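BIFUNCTIONAL PROTEIN Proline utilization A (PutA) (Corynebacterium freiburgense, PDB 5UX5) catalyses both oxidation steps from proline to glutamate, using an FAD-dependent proline dehydrogenase barrel and an NAD-dependent aldehyde dehydrogenase module joined in one polypeptide. Local coordinates at residues A899-G903 with P904-A908; P1025-I1028 with Y1029-A1033. One frame throughout, in Å; residues are numbered along the deposited sequence.

Both contacts are local, each made within one continuous run of chain. Contact 1 folds the loop 899-908 back on itself through two beta turns and an aromatic side chain. Contact 2 is the N-cap P1025 and the first two turns of helix 1026-1035. Contact 1 comes earlier in the sequence and belongs to the aldehyde dehydrogenase part of the chain. The two centres are 26 Å apart, and the nearest atoms are about 16 Å apart, so they do not touch. Contact 1 is nearer the middle of the chain, 22 Å from its centre against 42 Å for contact 2. The side chain of Y906 in contact 1 is about 13 Å from the bound NAD.

Contact 1. Residues A899-G903 with P904-A908; sequences AKAGG and PNYVA
A899 meets N905 and Y906 where the loop doubles back. Its methyl points toward the returning chain, and A899 CB lies 3.7 Å from N905 CB. The carbonyl oxygen of A899 sits at the edge of the Y906 ring, near its plane. K900 turns its side chain the other way, and its NZ is hydrogen-bonded to G869 O and N870 OD1. Its carbonyl faces inward, with K900 O 3.4 Å from Y906 CB.

A901 carries the aromatic part of the contact. Its CA stands 3.9 Å from the centroid of the Y906 ring, over one face, in a CH-pi contact. A901 CB lies over the same face but nearer the rim, 3.9 Å from Y906 CE1. The ring is placed there because Y906 CG is anti to its backbone N (chi1 -169°). G902 has positive phi and is in the type II turn from K900 to G903. A weak backbone bond, G903 N to K900 O at 3.0 Å, spans that turn. G903 then starts a type I turn that ends at Y906. The two turns in succession bring Y906 back beside A899 and A901.

N905 ND2 is held by E1058 OE1 and Y971 OH. The loop lies between strands 894-895 and 911-915. Helix 550-574 packs on it through Y567, whose ring meets that of Y906 with the planes about 15° apart. Helix 599-611 touches Y906 and V907, and strand 1056-1064 lies against A899 and K900.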
# COMPACT_ATOMS: atom_id res chain seq x y z
N ALA A 899 16.89 -7.44 -15.45
CA ALA A 899 16.89 -6.33 -14.50
C ALA A 899 15.46 -6.00 -14.14
O ALA A 899 14.55 -6.23 -14.94
CB ALA A 899 17.57 -5.08 -15.04
N LYS A 900 15.28 -5.47 -12.94
CA LYS A 900 13.94 -5.11 -12.47
C LYS A 900 13.48 -3.79 -13.05
O LYS A 900 14.21 -2.80 -13.02
CB LYS A 900 13.90 -5.02 -10.95
CG LYS A 900 13.98 -6.36 -10.32
CD LYS A 900 13.95 -6.33 -8.83
CE LYS A 900 13.58 -7.73 -8.38
NZ LYS A 900 13.24 -7.71 -6.98
N ALA A 901 12.26 -3.77 -13.55
CA ALA A 901 11.62 -2.51 -13.88
C ALA A 901 11.50 -1.69 -12.60
O ALA A 901 11.27 -2.23 -11.51
CB ALA A 901 10.23 -2.76 -14.47
N GLY A 902 11.69 -0.38 -12.75
CA GLY A 902 11.78 0.49 -11.60
C GLY A 902 13.00 0.28 -10.74
O GLY A 902 12.99 0.66 -9.57
N GLY A 903 14.06 -0.32 -11.29
CA GLY A 903 15.34 -0.45 -10.61
C GLY A 903 16.41 0.15 -11.47
O GLY A 903 16.16 0.52 -12.62
N PRO A 904 17.63 0.29 -10.94
CA PRO A 904 18.65 1.09 -11.62
C PRO A 904 19.29 0.46 -12.85
O PRO A 904 19.96 1.18 -13.60
CB PRO A 904 19.70 1.30 -10.52
CG PRO A 904 19.53 0.12 -9.64
CD PRO A 904 18.07 -0.13 -9.60
N ASN A 905 19.06 -0.82 -13.14
CA ASN A 905 19.75 -1.48 -14.24
C ASN A 905 18.87 -1.70 -15.46
O ASN A 905 19.36 -2.23 -16.47
CB ASN A 905 20.29 -2.83 -13.78
CG ASN A 905 21.33 -2.69 -12.74
OD1 ASN A 905 22.22 -1.85 -12.85
ND2 ASN A 905 21.22 -3.48 -11.68
N TYR A 906 17.61 -1.27 -15.39
CA TYR A 906 16.62 -1.59 -16.41
C TYR A 906 16.90 -0.86 -17.72
O TYR A 906 17.01 -1.47 -18.78
CB TYR A 906 15.23 -1.26 -15.87
CG TYR A 906 14.10 -1.77 -16.70
CD1 TYR A 906 13.68 -3.09 -16.60
CD2 TYR A 906 13.45 -0.93 -17.62
CE1 TYR A 906 12.63 -3.57 -17.39
CE2 TYR A 906 12.41 -1.40 -18.42
CZ TYR A 906 12.00 -2.72 -18.30
OH TYR A 906 10.97 -3.18 -19.08
N VAL A 907 16.98 0.47 -17.68
CA VAL A 907 17.32 1.22 -18.88
C VAL A 907 18.59 0.67 -19.53
O VAL A 907 18.65 0.49 -20.76
CB VAL A 907 17.48 2.71 -18.53
CG1 VAL A 907 18.17 3.42 -19.68
CG2 VAL A 907 16.12 3.33 -18.21
N ALA A 908 19.62 0.38 -18.73
CA ALA A 908 20.90 -0.07 -19.27
C ALA A 908 20.84 -1.37 -20.07
O ALA A 908 21.81 -1.69 -20.76
CB ALA A 908 21.91 -0.22 -18.12

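Contact 2. Residues P1025-I1028 with Y1029-A1033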
# COMPACT_ATOMS: atom_id res chain seq x y z
N PRO A 1025 25.74 -21.98 -31.71
CA PRO A 1025 24.96 -22.89 -32.57
C PRO A 1025 23.47 -22.61 -32.45
O PRO A 1025 22.95 -22.40 -31.35
CB PRO A 1025 25.33 -24.27 -32.03
CG PRO A 1025 26.66 -24.07 -31.32
CD PRO A 1025 26.64 -22.68 -30.78
N THR A 1026 22.78 -22.60 -33.60
CA THR A 1026 21.38 -22.18 -33.67
C THR A 1026 20.50 -23.01 -32.75
O THR A 1026 19.56 -22.50 -32.12
CB THR A 1026 20.89 -22.29 -35.12
OG1 THR A 1026 21.39 -21.20 -35.90
CG2 THR A 1026 19.34 -22.22 -35.20
N THR A 1027 20.79 -24.31 -32.64
CA THR A 1027 19.94 -25.17 -31.85
C THR A 1027 19.87 -24.72 -30.40
O THR A 1027 18.84 -24.88 -29.75
CB THR A 1027 20.44 -26.62 -31.97
OG1 THR A 1027 20.44 -26.98 -33.36
CG2 THR A 1027 19.56 -27.59 -31.20
N ILE A 1028 20.94 -24.13 -29.87
CA ILE A 1028 20.89 -23.65 -28.50
C ILE A 1028 19.93 -22.49 -28.37
O ILE A 1028 19.15 -22.43 -27.42
CB ILE A 1028 22.29 -23.27 -28.00
CG1 ILE A 1028 23.17 -24.51 -27.92
CG2 ILE A 1028 22.19 -22.59 -26.63
CD1 ILE A 1028 24.60 -24.19 -28.05
N TYR A 1029 19.97 -21.55 -29.33
CA TYR A 1029 18.99 -20.46 -29.34
C TYR A 1029 17.56 -21.00 -29.41
O TYR A 1029 16.68 -20.55 -28.68
CB TYR A 1029 19.26 -19.51 -30.51
CG TYR A 1029 20.40 -18.53 -30.37
CD1 TYR A 1029 20.35 -17.49 -29.45
CD2 TYR A 1029 21.54 -18.63 -31.19
CE1 TYR A 1029 21.40 -16.56 -29.33
CE2 TYR A 1029 22.60 -17.72 -31.07
CZ TYR A 1029 22.51 -16.69 -30.14
OH TYR A 1029 23.54 -15.79 -30.01
N GLU A 1030 17.32 -21.97 -30.30
CA GLU A 1030 15.97 -22.51 -30.48
C GLU A 1030 15.48 -23.21 -29.23
O GLU A 1030 14.29 -23.16 -28.90
CB GLU A 1030 15.92 -23.49 -31.64
CG GLU A 1030 15.98 -22.85 -32.99
CD GLU A 1030 16.28 -23.86 -34.09
OE1 GLU A 1030 16.68 -25.00 -33.76
OE2 GLU A 1030 16.11 -23.51 -35.28
N TRP A 1031 16.39 -23.89 -28.53
CA TRP A 1031 15.96 -24.56 -27.32
C TRP A 1031 15.72 -23.55 -26.22
O TRP A 1031 14.74 -23.67 -25.48
CB TRP A 1031 16.99 -25.58 -26.88
CG TRP A 1031 17.04 -26.78 -27.76
CD1 TRP A 1031 16.40 -26.95 -28.95
CD2 TRP A 1031 17.75 -28.00 -27.51
NE1 TRP A 1031 16.68 -28.20 -29.47
CE2 TRP A 1031 17.50 -28.86 -28.60
CE3 TRP A 1031 18.57 -28.45 -26.47
CZ2 TRP A 1031 18.04 -30.15 -28.67
CZ3 TRP A 1031 19.10 -29.71 -26.53
CH2 TRP A 1031 18.84 -30.55 -27.63
N ALA A 1032 16.57 -22.52 -26.13
CA ALA A 1032 16.38 -21.46 -25.14
C ALA A 1032 15.03 -20.77 -25.32
O ALA A 1032 14.41 -20.37 -24.33
CB ALA A 1032 17.51 -20.43 -25.21
N ALA A 1033 14.59 -20.61 -26.57
CA ALA A 1033 13.31 -19.95 -26.82
C ALA A 1033 12.15 -20.81 -26.35
O ALA A 1033 11.13 -20.27 -25.91
CB ALA A 1033 13.14 -19.63 -28.30
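T1027 and W1031 meet one helical turn apart, with their side chains side by side and pointing the same way. The methyl T1027 CG2 lies over one face of the indole, offset toward the rim and 3.4 Å from W1031 NE1. It makes a CH-pi contact with the five-membered ring, 3.7 Å from the centroid. CG2 is the branch anti to the T1027 backbone N, which carries it forward along the helix to the ring.

P1025 is at the N-cap, and its O takes I1028 N three residues on, at 3.0 Å. From T1026 onward the bonds are the regular helical ones, to the residue four ahead. T1026 O accepts from E1030 N at 2.9 Å, in a nearly straight bond (163°). T1027 O accepts from W1031 N at 2.9 Å, with a more bent N-H...O angle of 152°. The same oxygen also lies over a face of the W1031 ring. I1028 O takes A1032 N at 2.9 Å, and Y1029 O takes A1033 N. The carbonyls from P1025 to Y1029 therefore each have an amide donor.

The exposed side chains of T1026 and E1030 cross obliquely. The meeting is through a methyl, with T1026 CG2 3.5 Å from E1030 OE2. Y1029 departs from this outer face. Its hydroxyl is hydrogen-bonded to D1041 OD2, which satisfies the polar end of a buried ring.

Helix 1026-1035 connects strands 1015-1018 and 1038-1040 in a beta-alpha-beta unit. I1028, Y1029 and A1032 rest on V1039 of strand 1038-1040. P1025 and I1028 also touch V980 of strand 965-980, while W1031 reaches F1010 in a loop.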